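Long-range contacts in Lpg2148(MvcA) (Legionella pneumophila subsp. pneumophila str. Philadelphia 1, PDB 6K11), which probably acts as a Legionella effector of the deamidase type that removes ubiquitin from the host ubiquitin-conjugating enzyme UBE2N: residues Arg247-Tyr252 / Ile276-Tyr281; Asn105-Leu110 / Tyr281-Ala286. One frame throughout, in Å; residues are numbered along the deposited sequence.

Interaction 1: Arg247-Tyr252 / Ile276-Tyr281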
loop_
_atom_site.group_PDB
_atom_site.type_symbol
_atom_site.label_atom_id
_atom_site.label_comp_id
_atom_site.label_asym_id
_atom_site.label_seq_id
_atom_site.Cartn_x
_atom_site.Cartn_y
_atom_site.Cartn_z
ATOM N N ARG A 247 25.258 -12.298 -9.376
ATOM C CA ARG A 247 24.146 -11.363 -9.483
ATOM C C ARG A 247 23.599 -11.032 -8.097
ATOM O O ARG A 247 23.495 -11.906 -7.230
ATOM C CB ARG A 247 23.064 -11.960 -10.377
ATOM C CG ARG A 247 21.679 -11.396 -10.196
ATOM C CD ARG A 247 20.735 -12.032 -11.194
ATOM N NE ARG A 247 20.711 -11.306 -12.461
ATOM C CZ ARG A 247 20.057 -11.717 -13.545
ATOM N NH1 ARG A 247 19.383 -12.861 -13.521
ATOM N NH2 ARG A 247 20.080 -10.989 -14.651
ATOM N N GLN A 248 23.283 -9.750 -7.877
ATOM C CA GLN A 248 22.810 -9.254 -6.588
ATOM C C GLN A 248 21.500 -8.508 -6.787
ATOM O O GLN A 248 21.278 -7.890 -7.830
ATOM C CB GLN A 248 23.834 -8.314 -5.915
ATOM C CG GLN A 248 25.260 -8.840 -5.878
ATOM C CD GLN A 248 25.472 -9.869 -4.792
ATOM O OE1 GLN A 248 24.594 -10.103 -3.957
ATOM N NE2 GLN A 248 26.650 -10.492 -4.789
ATOM N N PHE A 249 20.628 -8.576 -5.779
ATOM C CA PHE A 249 19.348 -7.876 -5.794
ATOM C C PHE A 249 19.257 -6.955 -4.588
ATOM O O PHE A 249 19.877 -7.208 -3.547
ATOM C CB PHE A 249 18.160 -8.844 -5.765
ATOM C CG PHE A 249 17.768 -9.308 -4.369
ATOM C CD1 PHE A 249 18.461 -10.337 -3.742
ATOM C CD2 PHE A 249 16.688 -8.726 -3.695
ATOM C CE1 PHE A 249 18.111 -10.769 -2.468
ATOM C CE2 PHE A 249 16.336 -9.156 -2.414
ATOM C CZ PHE A 249 17.043 -10.193 -1.808
ATOM N N TYR A 250 18.481 -5.882 -4.729
ATOM C CA TYR A 250 18.304 -4.928 -3.632
ATOM C C TYR A 250 16.827 -4.605 -3.498
ATOM O O TYR A 250 16.230 -4.069 -4.451
ATOM C CB TYR A 250 19.127 -3.659 -3.863
ATOM C CG TYR A 250 20.599 -3.978 -3.958
ATOM C CD1 TYR A 250 21.382 -4.094 -2.813
ATOM C CD2 TYR A 250 21.188 -4.233 -5.188
ATOM C CE1 TYR A 250 22.736 -4.417 -2.903
ATOM C CE2 TYR A 250 22.535 -4.557 -5.286
ATOM C CZ TYR A 250 23.300 -4.646 -4.143
ATOM O OH TYR A 250 24.637 -4.969 -4.241
ATOM N N PRO A 251 16.198 -4.906 -2.359
ATOM C CA PRO A 251 14.812 -4.477 -2.151
ATOM C C PRO A 251 14.762 -3.076 -1.571
ATOM O O PRO A 251 15.578 -2.692 -0.724
ATOM C CB PRO A 251 14.272 -5.514 -1.151
ATOM C CG PRO A 251 15.485 -5.889 -0.320
ATOM C CD PRO A 251 16.705 -5.714 -1.231
ATOM N N TYR A 252 13.770 -2.314 -2.045
ATOM C CA TYR A 252 13.516 -0.939 -1.639
ATOM C C TYR A 252 12.076 -0.813 -1.164
ATOM O O TYR A 252 11.154 -1.302 -1.837
ATOM C CB TYR A 252 13.713 0.045 -2.813
ATOM C CG TYR A 252 15.022 -0.039 -3.572
ATOM C CD1 TYR A 252 16.210 -0.384 -2.947
ATOM C CD2 TYR A 252 15.057 0.271 -4.937
ATOM C CE1 TYR A 252 17.420 -0.438 -3.690
ATOM C CE2 TYR A 252 16.227 0.221 -5.661
ATOM C CZ TYR A 252 17.398 -0.125 -5.042
ATOM O OH TYR A 252 18.545 -0.152 -5.809
ATOM N N ILE A 276 20.944 -12.801 1.301
ATOM C CA ILE A 276 20.367 -14.142 1.225
ATOM C C ILE A 276 20.259 -14.654 -0.202
ATOM O O ILE A 276 20.095 -15.866 -0.401
ATOM C CB ILE A 276 18.998 -14.215 1.930
ATOM C CG1 ILE A 276 17.878 -13.630 1.066
ATOM C CG2 ILE A 276 19.067 -13.545 3.313
ATOM C CD1 ILE A 276 16.500 -13.883 1.666
ATOM N N GLY A 277 20.387 -13.786 -1.196
ATOM C CA GLY A 277 20.272 -14.211 -2.585
ATOM C C GLY A 277 18.839 -14.176 -3.086
ATOM O O GLY A 277 17.892 -14.458 -2.360
ATOM N N ILE A 278 18.692 -13.850 -4.375
ATOM C CA ILE A 278 17.369 -13.614 -4.961
ATOM C C ILE A 278 16.527 -14.888 -4.966
ATOM O O ILE A 278 15.301 -14.835 -4.784
ATOM C CB ILE A 278 17.510 -13.023 -6.376
ATOM C CG1 ILE A 278 16.130 -12.703 -6.971
ATOM C CG2 ILE A 278 18.301 -13.972 -7.290
ATOM C CD1 ILE A 278 15.278 -11.761 -6.103
ATOM N N ASP A 279 17.162 -16.050 -5.175
ATOM C CA ASP A 279 16.410 -17.303 -5.211
ATOM C C ASP A 279 15.747 -17.577 -3.867
ATOM O O ASP A 279 14.548 -17.870 -3.804
ATOM C CB ASP A 279 17.322 -18.469 -5.603
ATOM C CG ASP A 279 17.788 -18.397 -7.048
ATOM O OD1 ASP A 279 17.018 -17.937 -7.919
ATOM O OD2 ASP A 279 18.933 -18.821 -7.314
ATOM N N LYS A 280 16.516 -17.471 -2.776
ATOM C CA LYS A 280 15.956 -17.664 -1.441
ATOM C C LYS A 280 14.890 -16.625 -1.116
ATOM O O LYS A 280 13.867 -16.956 -0.503
ATOM C CB LYS A 280 17.062 -17.622 -0.387
ATOM C CG LYS A 280 16.627 -18.175 0.974
ATOM C CD LYS A 280 16.350 -19.677 0.891
ATOM C CE LYS A 280 17.576 -20.438 0.379
ATOM N NZ LYS A 280 17.261 -21.421 -0.703
ATOM N N TYR A 281 15.123 -15.357 -1.486
ATOM C CA TYR A 281 14.098 -14.330 -1.287
ATOM C C TYR A 281 12.798 -14.712 -1.992
ATOM O O TYR A 281 11.713 -14.637 -1.403
ATOM C CB TYR A 281 14.595 -12.955 -1.772
ATOM C CG TYR A 281 13.749 -11.768 -1.284
ATOM C CD1 TYR A 281 12.633 -11.342 -2.001
ATOM C CD2 TYR A 281 14.074 -11.076 -0.113
ATOM C CE1 TYR A 281 11.850 -10.270 -1.574
ATOM C CE2 TYR A 281 13.291 -9.986 0.325
ATOM C CZ TYR A 281 12.179 -9.597 -0.415
ATOM O OH TYR A 281 11.383 -8.533 0.004
HETATM O O HOH W 1 20.982 -12.476 -5.468
#

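Interaction 2: Asn105-Leu110 / Tyr281-Ala286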
loop_
_atom_site.group_PDB
_atom_site.type_symbol
_atom_site.label_atom_id
_atom_site.label_comp_id
_atom_site.label_asym_id
_atom_site.label_seq_id
_atom_site.Cartn_x
_atom_site.Cartn_y
_atom_site.Cartn_z
ATOM N N ASN A 105 7.929 -19.054 -11.931
ATOM C CA ASN A 105 7.716 -18.198 -13.094
ATOM C C ASN A 105 8.608 -16.962 -13.036
ATOM O O ASN A 105 9.152 -16.534 -14.061
ATOM C CB ASN A 105 6.240 -17.822 -13.236
ATOM C CG ASN A 105 5.646 -17.208 -11.984
ATOM O OD1 ASN A 105 6.209 -17.293 -10.893
ATOM N ND2 ASN A 105 4.482 -16.584 -12.142
ATOM N N LEU A 106 8.804 -16.401 -11.841
ATOM C CA LEU A 106 9.738 -15.289 -11.692
ATOM C C LEU A 106 11.185 -15.769 -11.751
ATOM O O LEU A 106 12.031 -15.117 -12.373
ATOM C CB LEU A 106 9.472 -14.542 -10.377
ATOM C CG LEU A 106 10.426 -13.381 -10.053
ATOM C CD1 LEU A 106 10.478 -12.369 -11.199
ATOM C CD2 LEU A 106 10.029 -12.703 -8.729
ATOM N N LYS A 107 11.485 -16.907 -11.125
ATOM C CA LYS A 107 12.846 -17.429 -11.172
ATOM C C LYS A 107 13.287 -17.689 -12.606
ATOM O O LYS A 107 14.395 -17.310 -12.999
ATOM C CB LYS A 107 12.951 -18.702 -10.332
ATOM C CG LYS A 107 12.885 -18.452 -8.820
ATOM C CD LYS A 107 13.781 -19.408 -8.046
ATOM C CE LYS A 107 12.996 -20.233 -7.050
ATOM N NZ LYS A 107 13.892 -21.237 -6.402
ATOM N N ASN A 108 12.417 -18.297 -13.416
ATOM C CA ASN A 108 12.815 -18.643 -14.777
ATOM C C ASN A 108 12.955 -17.411 -15.660
ATOM O O ASN A 108 13.780 -17.409 -16.581
ATOM C CB ASN A 108 11.822 -19.640 -15.376
ATOM C CG ASN A 108 11.905 -21.006 -14.709
ATOM O OD1 ASN A 108 12.953 -21.384 -14.180
ATOM N ND2 ASN A 108 10.798 -21.742 -14.711
ATOM N N VAL A 109 12.177 -16.356 -15.398
ATOM C CA VAL A 109 12.378 -15.092 -16.107
ATOM C C VAL A 109 13.783 -14.556 -15.854
ATOM O O VAL A 109 14.463 -14.081 -16.774
ATOM C CB VAL A 109 11.301 -14.069 -15.697
ATOM C CG1 VAL A 109 11.666 -12.683 -16.196
ATOM C CG2 VAL A 109 9.948 -14.475 -16.244
ATOM N N LEU A 110 14.251 -14.648 -14.607
ATOM C CA LEU A 110 15.576 -14.139 -14.264
ATOM C C LEU A 110 16.678 -15.015 -14.851
ATOM O O LEU A 110 17.701 -14.502 -15.324
ATOM C CB LEU A 110 15.715 -14.035 -12.744
ATOM C CG LEU A 110 14.718 -13.111 -12.036
ATOM C CD1 LEU A 110 14.913 -13.145 -10.518
ATOM C CD2 LEU A 110 14.812 -11.677 -12.574
ATOM N N TYR A 281 15.123 -15.357 -1.486
ATOM C CA TYR A 281 14.098 -14.330 -1.287
ATOM C C TYR A 281 12.798 -14.712 -1.992
ATOM O O TYR A 281 11.713 -14.637 -1.403
ATOM C CB TYR A 281 14.595 -12.955 -1.772
ATOM C CG TYR A 281 13.749 -11.768 -1.284
ATOM C CD1 TYR A 281 12.633 -11.342 -2.001
ATOM C CD2 TYR A 281 14.074 -11.076 -0.113
ATOM C CE1 TYR A 281 11.850 -10.270 -1.574
ATOM C CE2 TYR A 281 13.291 -9.986 0.325
ATOM C CZ TYR A 281 12.179 -9.597 -0.415
ATOM O OH TYR A 281 11.383 -8.533 0.004
ATOM N N ILE A 282 12.884 -15.140 -3.255
ATOM C CA ILE A 282 11.667 -15.507 -3.981
ATOM C C ILE A 282 10.993 -16.708 -3.326
ATOM O O ILE A 282 9.761 -16.762 -3.204
ATOM C CB ILE A 282 11.980 -15.774 -5.468
ATOM C CG1 ILE A 282 12.380 -14.482 -6.172
ATOM C CG2 ILE A 282 10.769 -16.377 -6.161
ATOM C CD1 ILE A 282 12.834 -14.695 -7.602
ATOM N N GLU A 283 11.786 -17.686 -2.890
ATOM C CA GLU A 283 11.200 -18.870 -2.275
ATOM C C GLU A 283 10.393 -18.503 -1.043
ATOM O O GLU A 283 9.292 -19.025 -0.836
ATOM C CB GLU A 283 12.300 -19.873 -1.927
ATOM C CG GLU A 283 12.868 -20.568 -3.162
ATOM C CD GLU A 283 14.163 -21.290 -2.864
ATOM O OE1 GLU A 283 14.404 -21.606 -1.673
ATOM O OE2 GLU A 283 14.937 -21.533 -3.821
ATOM N N LYS A 284 10.909 -17.577 -0.229
ATOM C CA LYS A 284 10.181 -17.165 0.965
ATOM C C LYS A 284 8.926 -16.375 0.614
ATOM O O LYS A 284 7.915 -16.471 1.324
ATOM C CB LYS A 284 11.100 -16.355 1.878
ATOM C CG LYS A 284 12.023 -17.215 2.739
ATOM C CD LYS A 284 12.413 -16.469 4.021
ATOM C CE LYS A 284 12.971 -17.403 5.084
ATOM N NZ LYS A 284 13.645 -16.645 6.184
ATOM N N LEU A 285 8.969 -15.589 -0.466
ATOM C CA LEU A 285 7.761 -14.916 -0.946
ATOM C C LEU A 285 6.697 -15.930 -1.333
ATOM O O LEU A 285 5.514 -15.761 -1.018
ATOM C CB LEU A 285 8.079 -14.022 -2.146
ATOM C CG LEU A 285 8.758 -12.680 -1.891
ATOM C CD1 LEU A 285 8.879 -11.887 -3.211
ATOM C CD2 LEU A 285 8.014 -11.884 -0.844
ATOM N N ALA A 286 7.097 -16.991 -2.036
ATOM C CA ALA A 286 6.137 -18.035 -2.387
ATOM C C ALA A 286 5.517 -18.667 -1.141
ATOM O O ALA A 286 4.311 -18.941 -1.114
ATOM C CB ALA A 286 6.809 -19.094 -3.263
#

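Interaction 1: Arg247-Tyr252 / Ile276-Tyr281
A single water joins the backbones of Arg-247 and Ile-278: it accepts from Ile-278 N at 2.9 Å and donates to Arg-247 O at 3.1 Å. Ile-278 N lies in the first turn, where its own helix offers no carbonyl four residues back, and the water accepts its proton instead. Gly-277, the N-cap residue, has a phi of 88°, at which a CB would press on the carbonyl O of Ile-276.

Just before strand 250-252, Phe-249 lies against the start of helix 278-288, its CE1 3.5 Å from Gly-277 C. The water lies at the ring's edge, in plane. Ile-278 CD1 sits over one face, 4.2 Å from the ring centroid, a CH-pi contact. The Tyr-281 ring meets Phe-249 obliquely, planes at 56°, with Phe-249 CZ 3.5 Å from Tyr-281 CD2 and Phe-249 CE2 over the Tyr-281 face, toward its rim.

Strand 250-252 is an outermost strand of the antiparallel sheet, paired with 228-238. Ser-274 OG of helix 269-274 hydrogen-bonds Phe-249 O, while Tyr-281 stacks on Phe-304 of helix 294-305 and touches Phe-234 of the sheet.

Interaction 2: Asn105-Leu110 / Tyr281-Ala286
Ile-282 packs against Leu-106, Lys-107 and Leu-110 where two nearly antiparallel helices, 104-111 and 278-288, lie side by side on the antiparallel sheet. The axes of the two short segments approach to 10.7 Å, and their directions differ by 160°. It is a compact example of a helix pair whose sheet-facing side is apolar and whose outer side is closed by charge.

The apolar part converges on one methyl group. Ile-282 has CG1 anti to its carbonyl carbon (chi1 -68°), and beyond it CD1 lies among three side chains of the other helix. Leu-106 crosses it obliquely, CD2 coming to 3.6 Å from Ile-282 CD1. Leu-110 instead arrives tip to tip, its CD1 at 3.9 Å from the same Ile-282 CD1. Lys-107 contributes the base of its chain: its CG touches Ile-282 CD1 at 3.9 Å as the two side chains slide past each other in opposite directions. Leu-106 and Leu-110 also reach strand 325-333, at Phe-329 and Ile-331 respectively, and this continues the apolar layer down to the sheet.

The polar part is a salt bridge between Lys-107 and Glu-283. The lysine chain bends at chi2 and chi3 and crosses the extended glutamate at about a right angle. Glu-283 OE1 pairs with Lys-280 NZ of its own helix, which divides the carboxylate between two ammonium groups and would be expected to favour its charged form. Towards helix 104-111, Lys-107 NZ donates to Glu-283 OE2 at 2.8 Å, on the anti lone pair of that oxygen, away from OE1.

Both interactions use helix 278-288 and share Tyr-281, which touches Phe-249 in interaction 1 but takes no part across interaction 2. Their centres lie 10 Å apart, and both are buried contacts. Interaction 1 fastens the start of the helix to the approach of an edge strand through aromatic packing and one water; interaction 2 holds the following turn to helix 104-111 with aliphatic contacts and an ionic pair at a more exposed margin. The two also touch directly: Arg-247 NH1 probably hydrogen-bonds Leu-110 O at 3.0 Å, while Ile-278 CG1 packs on Leu-110 CD1 at 3.8 Å. Leu-110 thus touches the loop leading to the strand through its carbonyl, and both parts of helix 278-288 through its side chain.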